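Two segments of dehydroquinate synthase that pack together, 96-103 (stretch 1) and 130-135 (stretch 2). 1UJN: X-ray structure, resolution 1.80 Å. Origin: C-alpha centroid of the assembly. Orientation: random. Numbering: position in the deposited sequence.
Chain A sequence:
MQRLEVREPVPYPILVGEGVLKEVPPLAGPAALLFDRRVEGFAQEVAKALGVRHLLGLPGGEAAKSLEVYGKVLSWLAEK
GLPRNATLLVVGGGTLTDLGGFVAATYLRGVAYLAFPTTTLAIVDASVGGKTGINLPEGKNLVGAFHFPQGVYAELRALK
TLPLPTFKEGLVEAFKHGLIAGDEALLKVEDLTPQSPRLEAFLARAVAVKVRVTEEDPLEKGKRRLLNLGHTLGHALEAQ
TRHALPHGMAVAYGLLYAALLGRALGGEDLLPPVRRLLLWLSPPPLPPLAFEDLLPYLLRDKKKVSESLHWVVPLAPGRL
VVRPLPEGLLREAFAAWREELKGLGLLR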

ATOM      1  N   LEU A  96      15.192  -4.212  -7.530  1.00 21.40           N
ATOM      2  CA  LEU A  96      14.971  -5.106  -6.401  1.00 21.57           C
ATOM      3  C   LEU A  96      14.369  -4.368  -5.220  1.00 21.69           C
ATOM      4  O   LEU A  96      13.491  -4.900  -4.548  1.00 22.28           O
ATOM      5  CB  LEU A  96      16.277  -5.778  -5.966  1.00 22.85           C
ATOM      6  CG  LEU A  96      16.449  -7.261  -6.326  1.00 26.31           C
ATOM      7  CD1 LEU A  96      15.396  -8.087  -5.597  1.00 25.42           C
ATOM      8  CD2 LEU A  96      16.337  -7.458  -7.837  1.00 25.30           C
ATOM      9  N   THR A  97      14.834  -3.151  -4.956  1.00 21.72           N
ATOM     10  CA  THR A  97      14.276  -2.409  -3.837  1.00 24.42           C
ATOM     11  C   THR A  97      12.873  -1.936  -4.190  1.00 23.06           C
ATOM     12  O   THR A  97      12.014  -1.844  -3.316  1.00 23.12           O
ATOM     13  CB  THR A  97      15.171  -1.216  -3.419  1.00 26.47           C
ATOM     14  OG1 THR A  97      15.588  -0.487  -4.574  1.00 28.39           O
ATOM     15  CG2 THR A  97      16.394  -1.718  -2.671  1.00 30.07           C
ATOM     16  N   ASP A  98      12.637  -1.652  -5.469  1.00 19.38           N
ATOM     17  CA  ASP A  98      11.309  -1.226  -5.920  1.00 20.65           C
ATOM     18  C   ASP A  98      10.320  -2.367  -5.662  1.00 19.59           C
ATOM     19  O   ASP A  98       9.276  -2.176  -5.030  1.00 18.32           O
ATOM     20  CB  ASP A  98      11.328  -0.890  -7.422  1.00 19.90           C
ATOM     21  CG  ASP A  98      11.824   0.521  -7.706  1.00 26.42           C
ATOM     22  OD1 ASP A  98      11.995   0.866  -8.896  1.00 29.11           O
ATOM     23  OD2 ASP A  98      12.034   1.294  -6.749  1.00 27.00           O
ATOM     24  N   LEU A  99      10.656  -3.554  -6.157  1.00 17.54           N
ATOM     25  CA  LEU A  99       9.808  -4.730  -5.981  1.00 18.09           C
ATOM     26  C   LEU A  99       9.726  -5.147  -4.514  1.00 18.59           C
ATOM     27  O   LEU A  99       8.632  -5.272  -3.955  1.00 17.71           O
ATOM     28  CB  LEU A  99      10.349  -5.896  -6.807  1.00 20.04           C
ATOM     29  CG  LEU A  99       9.687  -7.253  -6.547  1.00 20.46           C
ATOM     30  CD1 LEU A  99       8.273  -7.248  -7.116  1.00 20.59           C
ATOM     31  CD2 LEU A  99      10.514  -8.349  -7.172  1.00 23.17           C
ATOM     32  N   GLY A 100      10.888  -5.355  -3.897  1.00 19.06           N
ATOM     33  CA  GLY A 100      10.940  -5.764  -2.501  1.00 18.46           C
ATOM     34  C   GLY A 100      10.289  -4.792  -1.532  1.00 17.20           C
ATOM     35  O   GLY A 100       9.668  -5.206  -0.552  1.00 16.86           O
ATOM     36  N   GLY A 101      10.437  -3.496  -1.793  1.00 17.14           N
ATOM     37  CA  GLY A 101       9.837  -2.504  -0.923  1.00 17.34           C
ATOM     38  C   GLY A 101       8.322  -2.545  -1.022  1.00 18.28           C
ATOM     39  O   GLY A 101       7.622  -2.334  -0.034  1.00 16.02           O
ATOM     40  N   PHE A 102       7.813  -2.823  -2.220  1.00 18.14           N
ATOM     41  CA  PHE A 102       6.371  -2.896  -2.444  1.00 16.54           C
ATOM     42  C   PHE A 102       5.797  -4.163  -1.811  1.00 18.43           C
ATOM     43  O   PHE A 102       4.687  -4.150  -1.261  1.00 16.41           O
ATOM     44  CB  PHE A 102       6.073  -2.849  -3.946  1.00 16.23           C
ATOM     45  CG  PHE A 102       4.604  -2.830  -4.272  1.00 15.93           C
ATOM     46  CD1 PHE A 102       3.747  -1.937  -3.631  1.00 16.24           C
ATOM     47  CD2 PHE A 102       4.080  -3.703  -5.222  1.00 15.92           C
ATOM     48  CE1 PHE A 102       2.386  -1.912  -3.931  1.00 19.05           C
ATOM     49  CE2 PHE A 102       2.717  -3.690  -5.534  1.00 17.40           C
ATOM     50  CZ  PHE A 102       1.867  -2.793  -4.887  1.00 19.97           C
ATOM     51  N   VAL A 103       6.552  -5.255  -1.888  1.00 16.98           N
ATOM     52  CA  VAL A 103       6.132  -6.506  -1.268  1.00 16.83           C
ATOM     53  C   VAL A 103       6.044  -6.255   0.243  1.00 17.94           C
ATOM     54  O   VAL A 103       5.070  -6.630   0.880  1.00 17.55           O
ATOM     55  CB  VAL A 103       7.146  -7.634  -1.555  1.00 16.86           C
ATOM     56  CG1 VAL A 103       6.894  -8.829  -0.633  1.00 18.47           C
ATOM     57  CG2 VAL A 103       7.012  -8.075  -3.019  1.00 17.22           C
TER
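Stretch 2 130-135: GKTGIN

Stretch 2 opens with G130 in a loop and runs on as a strand from K131 through N135, continuing later in the chain. It crosses the helix of stretch 1 almost at right angles. The angle between the two N-to-C directions is 102°, with a signed crossing angle of -102°, and the axes approach to 5.6 Å. The closest CA atoms are those of T132 and D98, 4.3 Å apart. Together the two stretches bury 337 Å².

T132 covers the most surface. Its phi/psi of -138/164 is extended, and its chi1 is p. T132 CB lies 3.5 Å from D98 O and 3.7 Å from G101 C, so the side chain sits directly on the helix backbone. T132 OG1 is 3.4 Å from F102 CA; its hydrogen bond is made elsewhere in the structure. The close fit depends on G101 having no side chain: an ideal CB there would lie 2.7 Å from T132 CG2, a clash.

F102 is covered almost as much as T132. Its CA-to-CB bond points toward the strand, and F102 CB lies 3.6 Å from T132 OG1 and 3.7 Å from G133 N.

G133 makes the one hydrogen bond between the stretches. G133 N donates to D98 O at 3.0 Å, with an N-H...O angle of 161°. D98 O also accepts the helical bond from F102 N at 3.2 Å, so it serves helix and strand together. The phi/psi of G133, 154/-177, by itself calls for glycine.

I134 carries the apolar end of the contact, with chi1 p and chi2 t. I134 CG2 lies 3.8 Å from L99 CD1 and 4.2 Å from F102 CD2, so one methyl touches both side chains. K131 adds little, and the end of its side chain leads away from the helix.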

ATOM      1  N   GLY A 130      11.159   6.768  -0.293  1.00 21.12           N
ATOM      2  CA  GLY A 130      10.182   5.733   0.001  1.00 22.74           C
ATOM      3  C   GLY A 130       9.399   5.204  -1.190  1.00 20.19           C
ATOM      4  O   GLY A 130       8.412   4.498  -1.010  1.00 20.67           O
ATOM      5  N   LYS A 131       9.816   5.543  -2.405  1.00 20.44           N
ATOM      6  CA  LYS A 131       9.106   5.063  -3.590  1.00 21.72           C
ATOM      7  C   LYS A 131       9.349   3.584  -3.858  1.00 21.63           C
ATOM      8  O   LYS A 131      10.491   3.147  -3.941  1.00 24.07           O
ATOM      9  CB  LYS A 131       9.525   5.842  -4.829  1.00 20.26           C
ATOM     10  CG  LYS A 131       9.148   7.301  -4.811  1.00 22.60           C
ATOM     11  CD  LYS A 131       9.378   7.904  -6.184  1.00 25.74           C
ATOM     12  CE  LYS A 131       8.812   9.311  -6.266  1.00 30.56           C
ATOM     13  NZ  LYS A 131       8.946   9.858  -7.647  1.00 31.55           N
ATOM     14  N   THR A 132       8.270   2.818  -3.981  1.00 19.59           N
ATOM     15  CA  THR A 132       8.372   1.393  -4.281  1.00 17.39           C
ATOM     16  C   THR A 132       7.286   1.101  -5.303  1.00 18.24           C
ATOM     17  O   THR A 132       6.375   1.911  -5.484  1.00 16.75           O
ATOM     18  CB  THR A 132       8.127   0.506  -3.031  1.00 19.39           C
ATOM     19  OG1 THR A 132       6.729   0.480  -2.719  1.00 17.38           O
ATOM     20  CG2 THR A 132       8.899   1.042  -1.832  1.00 18.99           C
ATOM     21  N   GLY A 133       7.379  -0.038  -5.985  1.00 18.17           N
ATOM     22  CA  GLY A 133       6.351  -0.358  -6.957  1.00 18.77           C
ATOM     23  C   GLY A 133       6.788  -1.265  -8.090  1.00 21.50           C
ATOM     24  O   GLY A 133       7.925  -1.731  -8.134  1.00 20.43           O
ATOM     25  N   ILE A 134       5.864  -1.509  -9.012  1.00 21.05           N
ATOM     26  CA  ILE A 134       6.115  -2.377 -10.150  1.00 22.21           C
ATOM     27  C   ILE A 134       5.510  -1.761 -11.413  1.00 23.67           C
ATOM     28  O   ILE A 134       4.865  -0.708 -11.356  1.00 21.79           O
ATOM     29  CB  ILE A 134       5.495  -3.774  -9.914  1.00 21.46           C
ATOM     30  CG1 ILE A 134       3.995  -3.638  -9.631  1.00 22.22           C
ATOM     31  CG2 ILE A 134       6.184  -4.463  -8.727  1.00 20.83           C
ATOM     32  CD1 ILE A 134       3.252  -4.962  -9.561  1.00 24.70           C
ATOM     33  N   ASN A 135       5.717  -2.422 -12.549  1.00 22.33           N
ATOM     34  CA  ASN A 135       5.199  -1.942 -13.826  1.00 24.61           C
ATOM     35  C   ASN A 135       3.960  -2.723 -14.250  1.00 25.71           C
ATOM     36  O   ASN A 135       3.646  -3.772 -13.687  1.00 26.17           O
ATOM     37  CB  ASN A 135       6.246  -2.101 -14.939  1.00 23.00           C
ATOM     38  CG  ASN A 135       7.588  -1.502 -14.580  1.00 24.31           C
ATOM     39  OD1 ASN A 135       7.668  -0.372 -14.104  1.00 26.44           O
ATOM     40  ND2 ASN A 135       8.658  -2.256 -14.827  1.00 23.33           N
TER